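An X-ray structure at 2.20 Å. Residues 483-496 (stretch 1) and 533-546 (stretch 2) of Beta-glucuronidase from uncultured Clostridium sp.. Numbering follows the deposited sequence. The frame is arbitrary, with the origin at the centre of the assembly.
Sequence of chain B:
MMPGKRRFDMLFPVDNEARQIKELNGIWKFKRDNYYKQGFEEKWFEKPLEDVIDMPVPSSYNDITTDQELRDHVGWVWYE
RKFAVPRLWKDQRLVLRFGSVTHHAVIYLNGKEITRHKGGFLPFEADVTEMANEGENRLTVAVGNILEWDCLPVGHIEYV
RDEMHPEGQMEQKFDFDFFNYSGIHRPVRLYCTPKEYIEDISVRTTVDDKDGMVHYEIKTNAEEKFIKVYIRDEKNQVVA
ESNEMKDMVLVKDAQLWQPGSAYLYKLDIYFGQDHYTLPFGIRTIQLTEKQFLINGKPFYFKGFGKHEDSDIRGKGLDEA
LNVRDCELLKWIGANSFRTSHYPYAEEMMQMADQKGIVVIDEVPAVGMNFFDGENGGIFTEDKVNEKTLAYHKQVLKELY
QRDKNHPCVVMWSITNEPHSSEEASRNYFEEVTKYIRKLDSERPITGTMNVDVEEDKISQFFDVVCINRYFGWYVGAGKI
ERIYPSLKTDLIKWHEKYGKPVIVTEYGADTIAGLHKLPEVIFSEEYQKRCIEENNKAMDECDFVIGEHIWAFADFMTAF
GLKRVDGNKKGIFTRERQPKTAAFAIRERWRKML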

# COMPACT_ATOMS: atom_id res chain seq x y z
N ILE B 483 -7.01 27.46 -6.94
CA ILE B 483 -7.25 27.40 -5.50
C ILE B 483 -7.04 28.77 -4.86
O ILE B 483 -7.94 29.33 -4.23
CB ILE B 483 -6.36 26.34 -4.83
CG1 ILE B 483 -6.63 24.95 -5.39
CG2 ILE B 483 -6.57 26.36 -3.30
CD1 ILE B 483 -5.69 23.91 -4.83
N TYR B 484 -5.82 29.30 -4.99
CA TYR B 484 -5.50 30.58 -4.36
C TYR B 484 -6.47 31.69 -4.76
O TYR B 484 -6.98 32.37 -3.86
CB TYR B 484 -4.05 30.94 -4.66
CG TYR B 484 -3.78 32.43 -4.63
CD1 TYR B 484 -3.82 33.13 -3.43
CD2 TYR B 484 -3.50 33.13 -5.80
CE1 TYR B 484 -3.58 34.49 -3.39
CE2 TYR B 484 -3.25 34.49 -5.78
CZ TYR B 484 -3.30 35.17 -4.56
OH TYR B 484 -3.06 36.53 -4.51
N PRO B 485 -6.76 31.93 -6.04
CA PRO B 485 -7.75 32.97 -6.37
C PRO B 485 -9.11 32.71 -5.77
O PRO B 485 -9.74 33.64 -5.25
CB PRO B 485 -7.80 32.94 -7.90
CG PRO B 485 -6.53 32.34 -8.31
CD PRO B 485 -6.19 31.33 -7.26
N SER B 486 -9.60 31.47 -5.85
CA SER B 486 -10.95 31.19 -5.38
C SER B 486 -11.09 31.45 -3.88
O SER B 486 -12.10 32.00 -3.44
CB SER B 486 -11.35 29.75 -5.70
OG SER B 486 -11.40 29.57 -7.10
N LEU B 487 -10.09 31.05 -3.10
CA LEU B 487 -10.23 31.21 -1.66
C LEU B 487 -10.06 32.66 -1.24
O LEU B 487 -10.81 33.16 -0.39
CB LEU B 487 -9.22 30.31 -0.92
CG LEU B 487 -9.49 30.30 0.59
CD1 LEU B 487 -10.85 29.69 0.91
CD2 LEU B 487 -8.39 29.60 1.38
N LYS B 488 -9.08 33.37 -1.83
CA LYS B 488 -8.91 34.79 -1.52
C LYS B 488 -10.19 35.56 -1.81
O LYS B 488 -10.65 36.35 -0.98
CB LYS B 488 -7.75 35.38 -2.32
CG LYS B 488 -7.33 36.78 -1.85
CD LYS B 488 -6.17 37.29 -2.71
CE LYS B 488 -5.85 38.77 -2.44
NZ LYS B 488 -5.86 39.05 -0.99
N THR B 489 -10.79 35.32 -2.97
CA THR B 489 -12.02 36.01 -3.33
C THR B 489 -13.13 35.68 -2.34
O THR B 489 -13.86 36.57 -1.87
CB THR B 489 -12.45 35.62 -4.74
OG1 THR B 489 -11.50 36.13 -5.68
CG2 THR B 489 -13.82 36.19 -5.07
N ASP B 490 -13.28 34.39 -2.00
CA ASP B 490 -14.35 34.02 -1.08
C ASP B 490 -14.09 34.60 0.31
O ASP B 490 -15.01 35.14 0.93
CB ASP B 490 -14.48 32.50 -1.02
CG ASP B 490 -15.84 32.05 -0.51
OD1 ASP B 490 -16.86 32.38 -1.15
OD2 ASP B 490 -15.89 31.39 0.55
N LEU B 491 -12.85 34.53 0.79
CA LEU B 491 -12.51 35.09 2.09
C LEU B 491 -12.92 36.56 2.17
O LEU B 491 -13.48 37.00 3.18
CB LEU B 491 -11.01 34.96 2.33
CG LEU B 491 -10.46 33.59 2.68
CD1 LEU B 491 -8.94 33.66 2.78
CD2 LEU B 491 -11.09 33.12 3.99
N ILE B 492 -12.65 37.32 1.11
CA ILE B 492 -12.90 38.76 1.16
C ILE B 492 -14.40 39.03 1.15
O ILE B 492 -14.87 39.95 1.84
CB ILE B 492 -12.16 39.47 0.01
CG1 ILE B 492 -10.64 39.38 0.23
CG2 ILE B 492 -12.56 40.93 -0.06
CD1 ILE B 492 -9.83 39.88 -0.95
N LYS B 493 -15.17 38.23 0.41
CA LYS B 493 -16.63 38.38 0.43
C LYS B 493 -17.21 38.11 1.82
O LYS B 493 -18.12 38.82 2.27
CB LYS B 493 -17.27 37.47 -0.62
CG LYS B 493 -16.87 37.85 -2.05
CD LYS B 493 -17.80 37.28 -3.11
CE LYS B 493 -17.77 35.77 -3.13
NZ LYS B 493 -18.37 35.20 -4.38
N TRP B 494 -16.69 37.10 2.53
CA TRP B 494 -17.19 36.81 3.88
C TRP B 494 -16.87 37.95 4.84
O TRP B 494 -17.68 38.29 5.72
CB TRP B 494 -16.60 35.49 4.41
CG TRP B 494 -17.21 34.24 3.83
CD1 TRP B 494 -16.68 33.44 2.86
CD2 TRP B 494 -18.46 33.63 4.21
NE1 TRP B 494 -17.52 32.39 2.60
CE2 TRP B 494 -18.62 32.48 3.41
CE3 TRP B 494 -19.46 33.96 5.13
CZ2 TRP B 494 -19.74 31.65 3.51
CZ3 TRP B 494 -20.57 33.14 5.23
CH2 TRP B 494 -20.70 32.00 4.43
N HIS B 495 -15.69 38.56 4.70
CA HIS B 495 -15.34 39.66 5.59
C HIS B 495 -16.16 40.90 5.29
O HIS B 495 -16.63 41.59 6.20
CB HIS B 495 -13.86 39.98 5.48
CG HIS B 495 -13.42 41.08 6.38
ND1 HIS B 495 -13.59 41.03 7.75
CD2 HIS B 495 -12.81 42.26 6.12
CE1 HIS B 495 -13.11 42.13 8.29
NE2 HIS B 495 -12.63 42.89 7.33
N GLU B 496 -16.35 41.20 4.00
CA GLU B 496 -17.12 42.38 3.64
C GLU B 496 -18.57 42.25 4.09
O GLU B 496 -19.17 43.23 4.54
CB GLU B 496 -17.01 42.63 2.14
CG GLU B 496 -15.77 43.43 1.74
CD GLU B 496 -15.54 43.49 0.24
OE1 GLU B 496 -16.26 42.78 -0.51
OE2 GLU B 496 -14.64 44.25 -0.20
N GLU B 533 -0.98 24.21 0.50
CA GLU B 533 -0.14 25.38 0.24
C GLU B 533 -0.91 26.52 -0.42
O GLU B 533 -0.78 27.69 -0.04
CB GLU B 533 1.02 25.00 -0.67
CG GLU B 533 2.20 24.42 0.02
CD GLU B 533 3.17 23.84 -0.99
OE1 GLU B 533 2.95 24.00 -2.23
OE2 GLU B 533 4.17 23.23 -0.56
N GLU B 534 -1.65 26.20 -1.48
CA GLU B 534 -2.34 27.23 -2.25
C GLU B 534 -3.43 27.88 -1.42
O GLU B 534 -3.61 29.11 -1.47
CB GLU B 534 -2.90 26.63 -3.53
CG GLU B 534 -1.84 26.27 -4.57
CD GLU B 534 -0.93 27.44 -4.87
OE1 GLU B 534 -1.46 28.49 -5.28
OE2 GLU B 534 0.30 27.33 -4.67
N ASN B 535 -4.19 27.08 -0.66
CA ASN B 535 -5.16 27.67 0.25
C ASN B 535 -4.46 28.58 1.26
O ASN B 535 -4.91 29.70 1.51
CB ASN B 535 -5.98 26.58 0.94
CG ASN B 535 -7.08 26.03 0.05
OD1 ASN B 535 -8.00 26.76 -0.33
ND2 ASN B 535 -6.97 24.76 -0.33
N ASN B 536 -3.34 28.12 1.81
CA ASN B 536 -2.63 28.91 2.80
C ASN B 536 -2.16 30.24 2.22
O ASN B 536 -2.14 31.27 2.91
CB ASN B 536 -1.44 28.12 3.35
CG ASN B 536 -1.87 27.08 4.37
OD1 ASN B 536 -3.02 27.07 4.79
ND2 ASN B 536 -0.95 26.20 4.76
N LYS B 537 -1.77 30.23 0.93
CA LYS B 537 -1.37 31.46 0.26
C LYS B 537 -2.50 32.48 0.29
O LYS B 537 -2.26 33.67 0.52
CB LYS B 537 -0.96 31.15 -1.17
CG LYS B 537 -0.26 32.29 -1.87
CD LYS B 537 -0.01 31.96 -3.32
CE LYS B 537 -0.41 33.14 -4.22
NZ LYS B 537 0.68 33.52 -5.17
N ALA B 538 -3.73 32.02 0.05
CA ALA B 538 -4.88 32.92 0.06
C ALA B 538 -5.04 33.59 1.43
O ALA B 538 -5.18 34.81 1.53
CB ALA B 538 -6.14 32.16 -0.33
N MET B 539 -5.04 32.79 2.49
CA MET B 539 -5.25 33.33 3.83
C MET B 539 -4.12 34.27 4.24
O MET B 539 -4.36 35.24 4.97
CB MET B 539 -5.38 32.19 4.83
CG MET B 539 -6.51 31.22 4.54
SD MET B 539 -6.54 29.92 5.81
CE MET B 539 -5.95 28.52 4.84
N ASP B 540 -2.90 33.99 3.79
CA ASP B 540 -1.78 34.85 4.14
C ASP B 540 -1.92 36.25 3.56
O ASP B 540 -1.28 37.18 4.07
CB ASP B 540 -0.48 34.20 3.69
CG ASP B 540 -0.03 33.10 4.62
OD1 ASP B 540 -0.59 33.01 5.74
OD2 ASP B 540 0.88 32.33 4.24
N GLU B 541 -2.75 36.43 2.54
CA GLU B 541 -2.98 37.75 1.97
C GLU B 541 -4.20 38.47 2.55
O GLU B 541 -4.57 39.54 2.06
CB GLU B 541 -3.12 37.64 0.45
CG GLU B 541 -1.83 37.22 -0.21
CD GLU B 541 -1.88 37.21 -1.72
OE1 GLU B 541 -2.89 37.64 -2.32
OE2 GLU B 541 -0.87 36.75 -2.31
N CYS B 542 -4.83 37.91 3.59
CA CYS B 542 -6.02 38.49 4.21
C CYS B 542 -5.72 38.78 5.67
O CYS B 542 -5.47 37.86 6.45
CB CYS B 542 -7.20 37.53 4.10
SG CYS B 542 -7.71 37.17 2.41
N ASP B 543 -5.77 40.06 6.05
CA ASP B 543 -5.41 40.46 7.41
C ASP B 543 -6.51 40.17 8.43
O ASP B 543 -6.27 40.34 9.63
CB ASP B 543 -5.03 41.95 7.46
CG ASP B 543 -6.19 42.90 7.12
OD1 ASP B 543 -7.27 42.45 6.69
OD2 ASP B 543 -6.02 44.12 7.30
N PHE B 544 -7.68 39.74 8.00
CA PHE B 544 -8.80 39.48 8.89
C PHE B 544 -8.95 38.00 9.24
O PHE B 544 -9.89 37.62 9.94
CB PHE B 544 -10.09 39.99 8.25
CG PHE B 544 -10.33 39.46 6.88
CD1 PHE B 544 -10.96 38.24 6.70
CD2 PHE B 544 -9.89 40.15 5.77
CE1 PHE B 544 -11.17 37.72 5.43
CE2 PHE B 544 -10.10 39.64 4.49
CZ PHE B 544 -10.74 38.42 4.33
N VAL B 545 -8.04 37.15 8.77
CA VAL B 545 -8.12 35.72 9.02
C VAL B 545 -7.40 35.42 10.34
O VAL B 545 -6.23 35.74 10.49
CB VAL B 545 -7.54 34.93 7.84
CG1 VAL B 545 -7.20 33.50 8.25
CG2 VAL B 545 -8.52 34.93 6.68
N ILE B 546 -8.11 34.83 11.30
CA ILE B 546 -7.51 34.61 12.61
C ILE B 546 -7.22 33.13 12.88
O ILE B 546 -6.84 32.77 14.00
CB ILE B 546 -8.37 35.21 13.75
CG1 ILE B 546 -9.81 34.73 13.63
CG2 ILE B 546 -8.31 36.72 13.70
CD1 ILE B 546 -10.57 34.72 14.96
O HOH W 1 -3.70 28.29 -6.64

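Two helices can pack closely where one offers a small residue at the point of contact and surrounds it with longer side chains, and this pair from a beta-glucuronidase is a good example. The axes of helix 483-496 and helix 533-540 approach to 7.7 Å at an angle of 37°, and the two stretches together, including the turn after the second helix, bury 832 Å².

Along the second stretch, Glu534 comes first. Its CA-to-CB bond points toward the partner helix, and its carboxylate is linked to the backbone there through a water, which accepts from Tyr484 N (2.9 Å) and donates to Glu534 OE1 (2.6 Å). That backbone nitrogen lies near the proline kink of the first helix. The methylene CB of Glu534 meanwhile rests 3.7 Å from Ile483 CG2, so the residue serves both polar and apolar neighbours. Asn535 starts out sideways, but its end comes nearer, placing OD1 3.3 Å from both Ile483 CG2 and Leu487 CD2.

Lys537 is exposed, yet its long chain covers one face of the Tyr484 ring. Lys537 CE sits 3.2 Å from the centroid of that ring, almost on the normal, and Lys537 NZ makes a cation-pi contact at 4.3 Å from the same centroid. A single lysine thus uses both its aliphatic and its charged part against one aromatic ring.

Ala538 is the small residue at the centre. Its CA lies 4.7 Å from that of Lys488, and its CB touches Leu487 CB at 3.6 Å and the backbone Lys488 N at 3.5 Å; a lone methyl lets the backbones come this close. Next to it, Met539 CG meets Leu491 CD1 at 3.9 Å and Leu487 CD2 at 4.0 Å.

Beyond the helix, Glu541 accepts the only direct hydrogen bond across the stretches. Tyr484 OH donates this very short bond of 2.5 Å to Glu541 OE1, and Lys488 NZ forms a salt bridge with the same Glu541 OE1 at 3.5 Å; the Lys488 chain runs extended through chi3 and turns at chi4 (p), with Lys488 CE 3.2 Å from Glu541 OE1. Cys542, buried, turns its SG to Leu491 CD1 at 3.7 Å.

A type I turn from Cys542 to Val545 then carries Phe544 to the far end of the contact. Its ring lies in an offset stack with that of His495, the planes only 3° apart and the centroids 4.2 Å apart, and His495 CB sits 3.5 Å from the Phe544 centroid. Phe544 CZ also reaches Leu491 CB at 4.0 Å. Finally, Val545 CG2 closes against Leu491 CD1 at 4.1 Å.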